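PDB 3CXB: secreted effector protein SifA from Salmonella typhimurium, which is required for endosomal tubulation and the formation of Salmonella-induced filaments in infected epithelial cells, and interacts with host PLEKHM2. Local coordinates for residues 64-69 and 112-117; 147-152 and 161-166; 156-161 and 302-307. One frame throughout, in Å; residues are numbered along the deposited sequence.

Interaction 1 (64-69 and 112-117)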
# COMPACT_ATOMS: atom_id res chain seq x y z
N ARG A 64 5.89 4.77 -1.74
CA ARG A 64 5.93 6.06 -1.04
C ARG A 64 5.62 7.20 -2.02
O ARG A 64 5.08 8.26 -1.65
CB ARG A 64 7.30 6.26 -0.39
CG ARG A 64 7.49 7.58 0.34
CD ARG A 64 6.46 7.77 1.42
NE ARG A 64 6.57 9.09 2.05
CZ ARG A 64 5.55 9.71 2.64
NH1 ARG A 64 5.73 10.91 3.19
NH2 ARG A 64 4.35 9.14 2.66
N LEU A 65 5.96 6.98 -3.29
CA LEU A 65 5.68 7.96 -4.34
C LEU A 65 4.17 8.16 -4.41
O LEU A 65 3.69 9.29 -4.32
CB LEU A 65 6.14 7.47 -5.71
CG LEU A 65 6.68 8.53 -6.67
CD1 LEU A 65 6.86 7.92 -8.02
CD2 LEU A 65 5.79 9.72 -6.76
N THR A 66 3.42 7.08 -4.58
CA THR A 66 1.96 7.21 -4.68
C THR A 66 1.34 7.83 -3.44
O THR A 66 0.42 8.66 -3.56
CB THR A 66 1.26 5.87 -4.94
OG1 THR A 66 1.32 5.07 -3.75
CG2 THR A 66 1.94 5.11 -6.08
N GLU A 67 1.85 7.48 -2.25
CA GLU A 67 1.27 8.06 -1.04
C GLU A 67 1.37 9.56 -1.06
O GLU A 67 0.38 10.27 -0.86
CB GLU A 67 1.98 7.57 0.23
CG GLU A 67 1.78 6.12 0.62
CD GLU A 67 2.63 5.75 1.81
OE1 GLU A 67 2.51 4.59 2.28
OE2 GLU A 67 3.42 6.61 2.28
N ILE A 68 2.58 10.05 -1.31
CA ILE A 68 2.83 11.47 -1.28
C ILE A 68 1.91 12.21 -2.20
O ILE A 68 1.49 13.35 -1.92
CB ILE A 68 4.28 11.79 -1.65
CG1 ILE A 68 5.23 11.07 -0.68
CG2 ILE A 68 4.52 13.29 -1.54
CD1 ILE A 68 6.72 11.15 -1.07
N PHE A 69 1.59 11.56 -3.31
CA PHE A 69 0.70 12.15 -4.28
C PHE A 69 -0.64 12.47 -3.59
O PHE A 69 -1.12 13.60 -3.65
CB PHE A 69 0.48 11.18 -5.44
CG PHE A 69 -0.42 11.73 -6.50
CD1 PHE A 69 0.04 12.68 -7.40
CD2 PHE A 69 -1.74 11.28 -6.60
CE1 PHE A 69 -0.78 13.19 -8.39
CE2 PHE A 69 -2.57 11.79 -7.59
CZ PHE A 69 -2.09 12.75 -8.49
N ILE A 112 3.70 11.59 -12.94
CA ILE A 112 4.29 10.41 -12.34
C ILE A 112 3.81 9.22 -13.12
O ILE A 112 2.60 8.98 -13.21
CB ILE A 112 3.84 10.20 -10.88
CG1 ILE A 112 4.46 11.25 -9.96
CG2 ILE A 112 4.24 8.81 -10.42
CD1 ILE A 112 3.88 11.24 -8.53
N THR A 113 4.72 8.45 -13.71
CA THR A 113 4.28 7.28 -14.45
C THR A 113 4.87 6.07 -13.76
O THR A 113 5.96 6.15 -13.19
CB THR A 113 4.74 7.34 -15.91
OG1 THR A 113 6.15 7.17 -15.96
CG2 THR A 113 4.37 8.70 -16.53
N GLN A 114 4.13 4.97 -13.76
CA GLN A 114 4.61 3.76 -13.12
C GLN A 114 4.32 2.60 -14.05
O GLN A 114 3.17 2.25 -14.32
CB GLN A 114 3.94 3.54 -11.76
CG GLN A 114 3.82 4.79 -10.89
CD GLN A 114 3.53 4.48 -9.43
OE1 GLN A 114 2.94 3.44 -9.08
NE2 GLN A 114 3.93 5.39 -8.56
N ASN A 115 5.40 2.01 -14.54
CA ASN A 115 5.32 0.88 -15.43
C ASN A 115 5.55 -0.37 -14.61
O ASN A 115 5.50 -0.33 -13.39
CB ASN A 115 6.39 1.03 -16.52
CG ASN A 115 6.27 2.34 -17.26
OD1 ASN A 115 5.29 2.59 -17.94
ND2 ASN A 115 7.27 3.19 -17.11
N THR A 116 5.82 -1.48 -15.29
CA THR A 116 6.04 -2.76 -14.63
C THR A 116 7.33 -2.90 -13.83
O THR A 116 7.37 -3.61 -12.83
CB THR A 116 6.03 -3.88 -15.66
OG1 THR A 116 6.92 -3.56 -16.73
CG2 THR A 116 4.62 -4.07 -16.22
N ASP A 117 8.39 -2.22 -14.28
CA ASP A 117 9.68 -2.32 -13.61
C ASP A 117 10.31 -1.02 -13.17
O ASP A 117 11.27 -1.02 -12.41
CB ASP A 117 10.66 -3.03 -14.53
CG ASP A 117 11.18 -4.29 -13.93
OD1 ASP A 117 11.88 -5.04 -14.65
OD2 ASP A 117 10.89 -4.54 -12.73
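Helix 62-75 packs over the end of strand 108-114, the segment axes 10.5 Å apart and running roughly antiparallel (143°). Residues 64-69 meet residues 112-117 through side chains alone. Arg64 NH2 gives a hydrogen bond to Glu67 OE2 at 2.7 Å, part of a salt bridge along the helix, and NE of the same arginine pairs with Glu52 on helix 42-54.

Leu65 makes the main apolar contact. It points toward the strand and meets Ile112 tip to tip: the two methyls of Leu65 lie against CG1, CG2 and CD1 of Ile112, with Leu65 CD1 3.7 Å from Ile112 CG2. Strand 118-123 borders this pair, Leu65 touching Phe119 and Ile112 touching Cys121. Leu65 and Gln114 slide past each other in opposite directions, with Leu65 CD1 3.9 Å from Gln114 NE2.

Thr66 turns its methyl to Gln114. The two side chains cross at about a right angle, with Thr66 CG2 3.6 Å from Gln114 OE1. The extended chain of Gln114 brings its amide to this methyl. Thr66 OG1 stands between the backbone N and the carbonyl carbon (chi1 72°) and is hydrogen-bonded to Tyr158 OH and to Glu63 O.

Phe69, one turn on from Leu65, has its ring anti to the backbone N. Its CD1 lies 4.3 Å from Ile112 CD1, and the ring also touches Leu98 and Ile100 on strand 96-101. This is the apolar packing of an alpha helix on one face of a five-stranded antiparallel sheet.

Interaction 2 (147-152 and 161-166)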
# COMPACT_ATOMS: atom_id res chain seq x y z
N MET A 147 3.78 -10.02 -10.41
CA MET A 147 3.63 -8.60 -10.10
C MET A 147 2.15 -8.30 -9.94
O MET A 147 1.30 -9.15 -10.18
CB MET A 147 4.18 -7.74 -11.22
CG MET A 147 3.36 -7.86 -12.48
SD MET A 147 3.42 -6.41 -13.52
CE MET A 147 4.62 -7.01 -14.79
N ILE A 148 1.85 -7.07 -9.55
CA ILE A 148 0.48 -6.65 -9.36
C ILE A 148 0.27 -5.33 -10.04
O ILE A 148 0.89 -4.34 -9.65
CB ILE A 148 0.13 -6.46 -7.87
CG1 ILE A 148 0.25 -7.77 -7.11
CG2 ILE A 148 -1.29 -5.94 -7.73
CD1 ILE A 148 -0.04 -7.61 -5.63
N LYS A 149 -0.58 -5.31 -11.06
CA LYS A 149 -0.90 -4.08 -11.76
C LYS A 149 -2.04 -3.44 -10.99
O LYS A 149 -2.64 -4.07 -10.11
CB LYS A 149 -1.31 -4.38 -13.20
CG LYS A 149 -0.13 -4.86 -14.04
CD LYS A 149 -0.53 -5.20 -15.47
CE LYS A 149 0.65 -5.83 -16.23
NZ LYS A 149 0.29 -6.29 -17.61
N ARG A 150 -2.32 -2.17 -11.27
CA ARG A 150 -3.39 -1.51 -10.53
C ARG A 150 -3.98 -0.29 -11.22
O ARG A 150 -3.31 0.36 -12.01
CB ARG A 150 -2.86 -1.12 -9.15
CG ARG A 150 -1.74 -0.08 -9.20
CD ARG A 150 -0.95 -0.02 -7.89
NE ARG A 150 0.25 -0.85 -7.91
CZ ARG A 150 0.62 -1.65 -6.92
NH1 ARG A 150 1.74 -2.36 -7.02
NH2 ARG A 150 -0.14 -1.75 -5.83
N ARG A 151 -5.24 0.00 -10.90
CA ARG A 151 -5.95 1.15 -11.48
C ARG A 151 -6.68 1.89 -10.36
O ARG A 151 -7.07 1.29 -9.36
CB ARG A 151 -6.93 0.67 -12.55
CG ARG A 151 -8.04 -0.24 -12.03
CD ARG A 151 -8.99 -0.71 -13.15
NE ARG A 151 -8.38 -1.71 -14.02
CZ ARG A 151 -8.03 -1.51 -15.29
NH1 ARG A 151 -7.49 -2.50 -15.99
NH2 ARG A 151 -8.23 -0.33 -15.86
N TYR A 152 -6.83 3.20 -10.51
CA TYR A 152 -7.47 4.04 -9.51
C TYR A 152 -8.84 3.56 -9.05
O TYR A 152 -9.69 3.22 -9.87
CB TYR A 152 -7.60 5.45 -10.04
CG TYR A 152 -8.29 6.41 -9.11
CD1 TYR A 152 -7.63 6.94 -8.01
CD2 TYR A 152 -9.61 6.78 -9.32
CE1 TYR A 152 -8.25 7.83 -7.15
CE2 TYR A 152 -10.25 7.66 -8.46
CZ TYR A 152 -9.56 8.19 -7.38
OH TYR A 152 -10.18 9.08 -6.54
N PRO A 161 -4.98 -2.91 -6.29
CA PRO A 161 -4.63 -4.09 -7.09
C PRO A 161 -5.72 -4.46 -8.11
O PRO A 161 -6.71 -5.09 -7.75
CB PRO A 161 -4.45 -5.17 -6.03
CG PRO A 161 -3.96 -4.41 -4.87
CD PRO A 161 -4.85 -3.22 -4.86
N SER A 162 -5.56 -4.08 -9.38
CA SER A 162 -6.59 -4.43 -10.36
C SER A 162 -6.41 -5.84 -10.93
O SER A 162 -7.37 -6.60 -10.96
CB SER A 162 -6.64 -3.41 -11.50
OG SER A 162 -5.50 -3.50 -12.32
N THR A 163 -5.20 -6.19 -11.38
CA THR A 163 -4.97 -7.52 -11.92
C THR A 163 -3.64 -8.12 -11.46
O THR A 163 -2.64 -7.41 -11.29
CB THR A 163 -4.96 -7.52 -13.46
OG1 THR A 163 -3.76 -6.90 -13.92
CG2 THR A 163 -6.16 -6.74 -14.02
N LEU A 164 -3.63 -9.43 -11.25
CA LEU A 164 -2.43 -10.14 -10.81
C LEU A 164 -1.68 -10.76 -11.99
O LEU A 164 -2.25 -11.51 -12.77
CB LEU A 164 -2.83 -11.24 -9.83
CG LEU A 164 -1.78 -12.20 -9.25
CD1 LEU A 164 -1.19 -13.02 -10.35
CD2 LEU A 164 -0.68 -11.43 -8.53
N CYS A 165 -0.40 -10.44 -12.12
CA CYS A 165 0.39 -11.00 -13.22
C CYS A 165 1.41 -12.03 -12.74
O CYS A 165 2.29 -11.73 -11.94
CB CYS A 165 1.10 -9.89 -13.98
SG CYS A 165 0.02 -8.76 -14.90
N LEU A 166 1.27 -13.26 -13.24
CA LEU A 166 2.17 -14.35 -12.89
C LEU A 166 3.02 -14.74 -14.09
O LEU A 166 2.61 -14.59 -15.24
CB LEU A 166 1.38 -15.57 -12.45
CG LEU A 166 0.58 -15.52 -11.15
CD1 LEU A 166 -0.25 -16.80 -11.04
CD2 LEU A 166 1.52 -15.38 -9.97
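Cys165 O is held by one bond, from Met147 N at 2.7 Å, with the donor in the carbonyl plane. It is the shortest of four backbone bonds that zip strand 145-153 to strand 158-167 as an antiparallel beta hairpin. Cys165 N returns a bond to Met147 O at 2.9 Å, so Met147 and Cys165 form a hydrogen-bonded pair. Here the donor sits above the carbonyl plane.

Toward the turn the ladder is disturbed. Lys149 N bonds to Thr163 O, nearly along the C=O axis, while Lys149 O takes its bond from Ser162 N at 3.0 Å. Ser162 and Thr163 thus both stand opposite Lys149, which is a classic beta bulge. Ser162 has helix-like backbone angles (-84°/-49°), and its side chain points toward the partner strand. Ser162 CB packs on the chain of Arg151, 3.5 Å from Arg151 NE. Ser162 OG and Thr163 OG1 are each hydrogen-bonded to Asp93, one to each carboxylate oxygen.

The two faces differ. Ile148 and Leu164, a non-hydrogen-bonded pair, share one face and cross obliquely; Ile148 CG1 is 4.0 Å from Leu164 CD2. Beside them, Ile148 CG2 lies 3.7 Å from Pro161 CB, the two side chains pointing the same way. Ile148 and Pro161 both touch helix 283-303, and the guanidinium of Arg150 bonds to Gln297 of that helix. Met147, Lys149, Thr163 and Cys165 occupy the other face. Lys149 CG is anti to the carbonyl carbon, and its extended methylenes lie along Cys165 SG, with Lys149 CD 3.6 Å from Cys165 SG.

Interaction 3 (156-161 and 302-307)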
# COMPACT_ATOMS: atom_id res chain seq x y z
N VAL A 156 -11.77 4.01 -2.43
CA VAL A 156 -10.69 4.12 -1.45
C VAL A 156 -9.87 5.39 -1.75
O VAL A 156 -9.01 5.78 -0.96
CB VAL A 156 -9.76 2.92 -1.53
CG1 VAL A 156 -10.42 1.71 -0.96
CG2 VAL A 156 -9.38 2.68 -2.98
N ASP A 157 -10.18 6.02 -2.89
CA ASP A 157 -9.47 7.21 -3.37
C ASP A 157 -7.98 6.92 -3.37
O ASP A 157 -7.17 7.62 -2.76
CB ASP A 157 -9.78 8.41 -2.51
CG ASP A 157 -9.14 9.66 -3.02
OD1 ASP A 157 -8.64 9.65 -4.17
OD2 ASP A 157 -9.13 10.66 -2.29
N TYR A 158 -7.62 5.87 -4.09
CA TYR A 158 -6.25 5.43 -4.16
C TYR A 158 -6.21 4.30 -5.17
O TYR A 158 -7.23 3.65 -5.39
CB TYR A 158 -5.83 4.87 -2.81
CG TYR A 158 -4.34 4.87 -2.59
CD1 TYR A 158 -3.68 6.02 -2.17
CD2 TYR A 158 -3.60 3.70 -2.75
CE1 TYR A 158 -2.32 6.02 -1.90
CE2 TYR A 158 -2.23 3.68 -2.48
CZ TYR A 158 -1.59 4.85 -2.06
OH TYR A 158 -0.24 4.85 -1.76
N PRO A 159 -5.06 4.05 -5.80
CA PRO A 159 -5.08 2.94 -6.75
C PRO A 159 -5.05 1.63 -5.98
O PRO A 159 -4.44 1.54 -4.91
CB PRO A 159 -3.82 3.17 -7.58
CG PRO A 159 -2.93 3.91 -6.66
CD PRO A 159 -3.84 4.86 -5.96
N LEU A 160 -5.75 0.62 -6.49
CA LEU A 160 -5.78 -0.66 -5.80
C LEU A 160 -5.49 -1.78 -6.79
O LEU A 160 -5.73 -1.64 -8.00
CB LEU A 160 -7.14 -0.88 -5.11
CG LEU A 160 -8.38 -1.37 -5.89
CD1 LEU A 160 -8.48 -0.66 -7.25
CD2 LEU A 160 -8.29 -2.87 -6.13
N PRO A 161 -4.98 -2.91 -6.29
CA PRO A 161 -4.63 -4.09 -7.09
C PRO A 161 -5.72 -4.46 -8.11
O PRO A 161 -6.71 -5.09 -7.75
CB PRO A 161 -4.45 -5.17 -6.03
CG PRO A 161 -3.96 -4.41 -4.87
CD PRO A 161 -4.85 -3.22 -4.86
N ILE A 302 -6.75 1.00 1.47
CA ILE A 302 -7.87 1.48 2.27
C ILE A 302 -7.49 2.33 3.47
O ILE A 302 -7.90 3.48 3.58
CB ILE A 302 -8.75 0.31 2.78
CG1 ILE A 302 -9.40 -0.40 1.58
CG2 ILE A 302 -9.83 0.82 3.74
CD1 ILE A 302 -9.90 -1.76 1.94
N PHE A 303 -6.69 1.76 4.37
CA PHE A 303 -6.31 2.48 5.57
C PHE A 303 -5.08 3.36 5.44
O PHE A 303 -4.78 4.16 6.35
CB PHE A 303 -6.11 1.49 6.73
CG PHE A 303 -7.25 0.52 6.90
CD1 PHE A 303 -7.33 -0.61 6.09
CD2 PHE A 303 -8.29 0.79 7.78
CE1 PHE A 303 -8.41 -1.46 6.17
CE2 PHE A 303 -9.38 -0.05 7.86
CZ PHE A 303 -9.45 -1.17 7.04
N ARG A 304 -4.38 3.23 4.32
CA ARG A 304 -3.17 4.01 4.09
C ARG A 304 -2.19 3.77 5.23
O ARG A 304 -1.64 4.71 5.82
CB ARG A 304 -3.46 5.50 3.98
CG ARG A 304 -2.53 6.21 3.02
CD ARG A 304 -2.51 5.52 1.62
NE ARG A 304 -3.85 5.22 1.11
CZ ARG A 304 -4.74 6.14 0.74
NH1 ARG A 304 -5.93 5.77 0.30
NH2 ARG A 304 -4.44 7.43 0.78
N ILE A 305 -2.01 2.49 5.54
CA ILE A 305 -1.12 2.02 6.58
C ILE A 305 -0.41 0.83 5.98
O ILE A 305 -1.01 0.04 5.24
CB ILE A 305 -1.89 1.51 7.80
CG1 ILE A 305 -2.57 2.67 8.51
CG2 ILE A 305 -0.94 0.74 8.75
CD1 ILE A 305 -3.14 2.28 9.85
N ASP A 306 0.87 0.68 6.28
CA ASP A 306 1.60 -0.44 5.73
C ASP A 306 1.53 -1.57 6.75
O ASP A 306 2.19 -1.53 7.80
CB ASP A 306 3.05 -0.01 5.44
CG ASP A 306 3.88 -1.10 4.78
OD1 ASP A 306 5.05 -0.81 4.44
OD2 ASP A 306 3.37 -2.23 4.59
N PRO A 307 0.72 -2.59 6.47
CA PRO A 307 0.59 -3.72 7.38
C PRO A 307 1.92 -4.37 7.74
O PRO A 307 2.06 -4.93 8.84
CB PRO A 307 -0.35 -4.66 6.62
CG PRO A 307 -0.18 -4.25 5.18
CD PRO A 307 -0.14 -2.76 5.30
O HOH W 1 -6.77 8.79 -0.39
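A G1 beta bulge at the tip of the hairpin of strands 145-153 and 158-167 meets the C-terminal end of helix 283-303. In the bulge Asp157 and Tyr158 both face Ser153, and Asp157 has the positive phi (52°) expected there. Arg304 is the first residue beyond the helix and also has positive phi.

The chain of Arg304 bends at chi2 and chi3 and lays its guanidinium flat on the Tyr158 ring. The centres are 3.8 Å apart and the planes 19° from parallel, a cation-pi stack. Arg304 CD adds a CH-pi contact, 4.0 Å from the ring centroid. Pro159 CD touches the opposite face near its rim, so the ring has a contact on each face.

The edge of the guanidinium faces the backbone carbonyl of Val156 and a water. Arg304 NH1 makes a weak hydrogen bond to Val156 O at 3.3 Å; its stronger partner is Ala301 O in the last turn of helix 283-303. Arg304 NH2 donates to the water at 2.9 Å, and that water donates to Asp157 O at 2.7 Å. Next to it, Val156 CG1 lies 3.5 Å from Ile302 CG1, an apolar touch on the last turn of the helix.

The arrangement is a stacked arginine at a helix C-terminus, tied directly and through water to the carbonyls of a bulged hairpin turn.

Overall arrangement
Interaction 1 is buried and without a hydrogen bond across it: methyls meet one another and a glutamine amide. Interaction 2 is partly buried and rests on backbone hydrogen bonds within a sheet. Interaction 3 is a surface contact, carried by a charged group, an aromatic ring and a water. Interactions 2 and 3 share Pro161 and both use strand 158-167: one holds the body of the hairpin, the other its tip. Both involve helix 283-303: Ile148 and Pro161 touch its side, while Ile302 and Arg304 stand at its C-terminal end. Tyr158 joins interaction 3 to the helix of interaction 1, and Tyr152 joins interaction 2 to Asp157. Interactions 1 and 2 touch where Thr116 packs on Met147.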